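Local coordinates for thioesterase domain-containing protein (Pseudomonas aeruginosa, PDB 1ZKI) that belongs to the hotdog-fold thioesterases, probably hydrolyses acyl-CoA thioesters and forms a two-subunit assembly, at residues Gly30-Arg35 with Gly63-Ser68; Val109-Val114 with Val121-Gly126. All blocks are in the same frame, centred on the assembly; numbering follows the deposited sequence.

Contact 1. Residues Gly30-Arg35 with Gly63-Ser68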
# COMPACT_ATOMS: atom_id res chain seq x y z
N GLY A 30 -16.53 -2.95 3.46
CA GLY A 30 -15.36 -2.59 2.65
C GLY A 30 -14.10 -3.29 3.13
O GLY A 30 -13.00 -2.80 2.93
N VAL A 31 -14.27 -4.45 3.76
CA VAL A 31 -13.15 -5.25 4.26
C VAL A 31 -13.47 -6.74 4.08
O VAL A 31 -14.63 -7.16 4.23
CB VAL A 31 -12.81 -4.88 5.75
CG1 VAL A 31 -14.00 -5.09 6.67
CG2 VAL A 31 -11.59 -5.66 6.27
N ALA A 32 -12.46 -7.53 3.73
CA ALA A 32 -12.62 -8.96 3.57
C ALA A 32 -11.39 -9.70 4.06
O ALA A 32 -10.29 -9.14 4.08
CB ALA A 32 -12.90 -9.31 2.10
N GLU A 33 -11.59 -10.95 4.47
CA GLU A 33 -10.48 -11.82 4.84
C GLU A 33 -10.65 -13.15 4.12
O GLU A 33 -11.75 -13.71 4.07
CB GLU A 33 -10.42 -12.06 6.36
CG GLU A 33 -9.25 -12.99 6.76
CD GLU A 33 -9.01 -13.10 8.26
OE1 GLU A 33 -9.58 -12.30 9.03
OE2 GLU A 33 -8.23 -14.00 8.67
N VAL A 34 -9.54 -13.64 3.58
CA VAL A 34 -9.49 -14.92 2.87
C VAL A 34 -8.28 -15.72 3.39
O VAL A 34 -7.23 -15.13 3.67
CB VAL A 34 -9.38 -14.67 1.33
CG1 VAL A 34 -9.21 -15.96 0.56
CG2 VAL A 34 -10.60 -13.88 0.82
N ARG A 35 -8.43 -17.04 3.52
CA ARG A 35 -7.31 -17.89 3.98
C ARG A 35 -6.82 -18.75 2.83
O ARG A 35 -7.58 -19.04 1.89
CB ARG A 35 -7.71 -18.77 5.18
CG ARG A 35 -8.75 -19.80 4.88
CD ARG A 35 -9.14 -20.63 6.13
NE ARG A 35 -8.12 -21.61 6.52
CZ ARG A 35 -8.00 -22.84 6.02
NH1 ARG A 35 -7.04 -23.65 6.46
NH2 ARG A 35 -8.84 -23.28 5.08
N GLY A 63 -11.00 -8.11 -4.35
CA GLY A 63 -12.29 -8.15 -5.06
C GLY A 63 -13.47 -8.28 -4.11
O GLY A 63 -14.51 -7.63 -4.29
N LEU A 64 -13.31 -9.14 -3.10
CA LEU A 64 -14.35 -9.37 -2.10
C LEU A 64 -14.56 -8.14 -1.22
O LEU A 64 -15.69 -7.81 -0.86
CB LEU A 64 -13.99 -10.61 -1.27
CG LEU A 64 -14.20 -11.96 -1.98
CD1 LEU A 64 -13.76 -13.10 -1.03
CD2 LEU A 64 -15.65 -12.15 -2.42
N ALA A 65 -13.47 -7.45 -0.87
CA ALA A 65 -13.58 -6.19 -0.14
C ALA A 65 -14.36 -5.17 -0.97
O ALA A 65 -15.24 -4.50 -0.44
CB ALA A 65 -12.19 -5.64 0.22
N CYS A 66 -14.08 -5.09 -2.27
CA CYS A 66 -14.84 -4.20 -3.15
C CYS A 66 -16.31 -4.57 -3.17
O CYS A 66 -17.16 -3.71 -3.03
CB CYS A 66 -14.27 -4.22 -4.56
SG CYS A 66 -12.73 -3.34 -4.59
N SER A 67 -16.59 -5.86 -3.31
CA SER A 67 -17.97 -6.33 -3.30
C SER A 67 -18.68 -6.00 -1.99
O SER A 67 -19.89 -5.72 -1.99
CB SER A 67 -18.01 -7.82 -3.59
OG SER A 67 -17.64 -8.06 -4.93
N SER A 68 -17.95 -6.00 -0.88
CA SER A 68 -18.59 -5.69 0.40
C SER A 68 -18.89 -4.20 0.52
O SER A 68 -19.73 -3.80 1.33
CB SER A 68 -17.74 -6.16 1.57
OG SER A 68 -16.61 -5.33 1.74
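Ser68 meets Gly30 because its chi1 of 73° sets OG between its own backbone N and carbonyl carbon; in Leu64, CG stands anti to the carbonyl carbon, beside the backbone N. Ser68 OG gives its proton to Ala65 O one turn back at 2.7 Å, and that bond directs the hydroxyl, which also has a weak bond to Gly28 O. OG also accepts from Gly30 N at 2.9 Å, a weak bond because the N-H...O angle is only 123°. Gly30 CA rests 3.6 Å from Ala65 O, and the residue's positive phi suits a glycine.

Along the strand that follows, the contact turns apolar. Ala32 CB, directed at the helix, packs 3.8 Å from Leu64 CB and 3.6 Å from Ala65 N, while Val34 CG2 reaches Leu64 CD1 at 3.7 Å, the two side chains crossing at about a right angle. Here lies the hotdog fold's defining feature: the long helix 51-70 lies against one face of the antiparallel sheet, and the axes of residues 31-35 and 63-68 come within 6.4 Å at 145°. So near an approach fits the small residues, Gly30, Ala32 and Ala65, where the two meet. Val34 also packs on Leu57 and Thr61 of the same helix, whereas Glu33, on the other face of the strand, forms a salt bridge with Arg95.

Contact 2. Residues Val109-Val114 with Val121-Gly126; sequences VVEAEV and VAKGQG
Glu111 and Lys123 are diagonal neighbours on one face of the hairpin 107-116/119-130 of the hotdog sheet, and their side chains lean obliquely across each other. Glu111 extends beyond CG, whereas Lys123 is bent, its chi2 of 82° turning CD back over the partner strand. The lysine tail thus passes Ala112 O, with CE 3.1 Å from it, and CD lies 3.9 Å from Glu113 CB. NZ then forms a salt bridge with Glu111 OE1 at 2.8 Å, arriving from above the carboxylate plane, 47° out of it. Both groups also pair with their counterparts in the second subunit, Glu111 with its Lys123 and Lys123 with its Glu111, so the charges interlock at the subunit interface and would be expected to stabilise one another.

On the opposite face Val110, Ala112 and Val114 turn toward helix 51-70, where Val110 packs on Met62 and Ala112 on Met58. Gly124 and Gly126 stand opposite Ala112 and Val110, and both pairs are joined by reciprocal backbone hydrogen bonds, including Gly124 N to Ala112 O at 2.9 Å. At the far end the side chains of Val114 and Val121 cross at a slant, Val114 CG1 lying 4.1 Å from Val121 CB. There the register slips in a classic beta bulge: Val114 O accepts from both Val121 N, at 2.8 Å, and Ala122 N, at 3.3 Å, the two donors approaching from the same face of its carbonyl plane.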
# COMPACT_ATOMS: atom_id res chain seq x y z
N VAL A 109 -9.98 2.23 -4.58
CA VAL A 109 -8.61 1.92 -4.20
C VAL A 109 -8.65 1.00 -2.99
O VAL A 109 -9.41 1.24 -2.02
CB VAL A 109 -7.82 3.19 -3.85
CG1 VAL A 109 -6.36 2.85 -3.54
CG2 VAL A 109 -7.92 4.20 -5.00
N VAL A 110 -7.83 -0.05 -3.03
CA VAL A 110 -7.85 -1.09 -2.00
C VAL A 110 -6.43 -1.44 -1.61
O VAL A 110 -5.53 -1.43 -2.46
CB VAL A 110 -8.56 -2.39 -2.52
CG1 VAL A 110 -8.79 -3.39 -1.38
CG2 VAL A 110 -9.87 -2.07 -3.20
N GLU A 111 -6.21 -1.70 -0.31
CA GLU A 111 -4.92 -2.21 0.14
C GLU A 111 -5.13 -3.59 0.74
O GLU A 111 -6.27 -3.94 1.07
CB GLU A 111 -4.26 -1.28 1.17
CG GLU A 111 -4.98 -1.21 2.50
CD GLU A 111 -4.18 -0.47 3.60
OE1 GLU A 111 -2.97 -0.21 3.41
OE2 GLU A 111 -4.77 -0.15 4.65
N ALA A 112 -4.06 -4.37 0.86
CA ALA A 112 -4.19 -5.70 1.47
C ALA A 112 -2.87 -6.12 2.08
O ALA A 112 -1.81 -5.65 1.66
CB ALA A 112 -4.68 -6.74 0.45
N GLU A 113 -2.94 -6.96 3.10
CA GLU A 113 -1.75 -7.55 3.69
C GLU A 113 -1.98 -9.04 3.84
O GLU A 113 -3.12 -9.49 4.05
CB GLU A 113 -1.39 -6.92 5.04
CG GLU A 113 -2.44 -7.08 6.10
CD GLU A 113 -1.95 -6.69 7.49
OE1 GLU A 113 -2.62 -7.08 8.48
OE2 GLU A 113 -0.90 -6.03 7.61
N VAL A 114 -0.91 -9.81 3.66
CA VAL A 114 -0.93 -11.24 3.89
C VAL A 114 -0.05 -11.51 5.09
O VAL A 114 1.08 -10.99 5.16
CB VAL A 114 -0.40 -12.02 2.67
CG1 VAL A 114 -0.41 -13.54 2.93
CG2 VAL A 114 -1.22 -11.66 1.41
N VAL A 121 3.87 -11.27 5.46
CA VAL A 121 4.34 -12.02 4.29
C VAL A 121 4.34 -11.16 3.03
O VAL A 121 5.31 -11.21 2.23
CB VAL A 121 3.47 -13.29 4.08
CG1 VAL A 121 3.76 -13.96 2.72
CG2 VAL A 121 3.71 -14.29 5.24
N ALA A 122 3.27 -10.40 2.81
CA ALA A 122 3.19 -9.56 1.59
C ALA A 122 2.26 -8.38 1.85
O ALA A 122 1.45 -8.41 2.78
CB ALA A 122 2.69 -10.38 0.40
N LYS A 123 2.41 -7.33 1.05
CA LYS A 123 1.59 -6.14 1.20
C LYS A 123 1.34 -5.63 -0.20
O LYS A 123 2.23 -5.69 -1.06
CB LYS A 123 2.33 -5.06 2.01
CG LYS A 123 1.50 -3.78 2.25
CD LYS A 123 0.55 -3.99 3.43
CE LYS A 123 -0.76 -3.20 3.31
NZ LYS A 123 -0.63 -1.78 3.62
N GLY A 124 0.13 -5.15 -0.46
CA GLY A 124 -0.15 -4.58 -1.79
C GLY A 124 -1.23 -3.52 -1.82
O GLY A 124 -1.91 -3.29 -0.81
N GLN A 125 -1.40 -2.92 -2.99
CA GLN A 125 -2.33 -1.83 -3.22
C GLN A 125 -2.75 -1.93 -4.66
O GLN A 125 -1.92 -2.18 -5.53
CB GLN A 125 -1.58 -0.51 -2.99
CG GLN A 125 -2.42 0.74 -3.07
CD GLN A 125 -1.58 1.99 -2.81
OE1 GLN A 125 -1.54 2.91 -3.64
NE2 GLN A 125 -0.87 2.01 -1.68
N GLY A 126 -4.05 -1.76 -4.91
CA GLY A 126 -4.57 -1.85 -6.29
C GLY A 126 -5.76 -0.95 -6.53
O GLY A 126 -6.30 -0.32 -5.59

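In the fold
Both contacts are largely buried and both involve the same antiparallel sheet, but they join different elements. Contact 1 sets the helix against the sheet and buries 268 Å²; contact 2 pairs two neighbouring strands and buries 508 Å². Accordingly, contact 1 relies on apolar side chains, small ones where the backbones come closest, and one weak cross-bond, contact 2 on backbone bonds that are regular up to the bulge, plus a salt bridge. Their environments also differ: no other chain touches the segments of contact 1, whereas one face of contact 2 meets the second subunit through charged and polar groups. With centres about 12 Å apart, they meet through the helix, where Cys66 SG packs 3.4 Å from Val110 CG2.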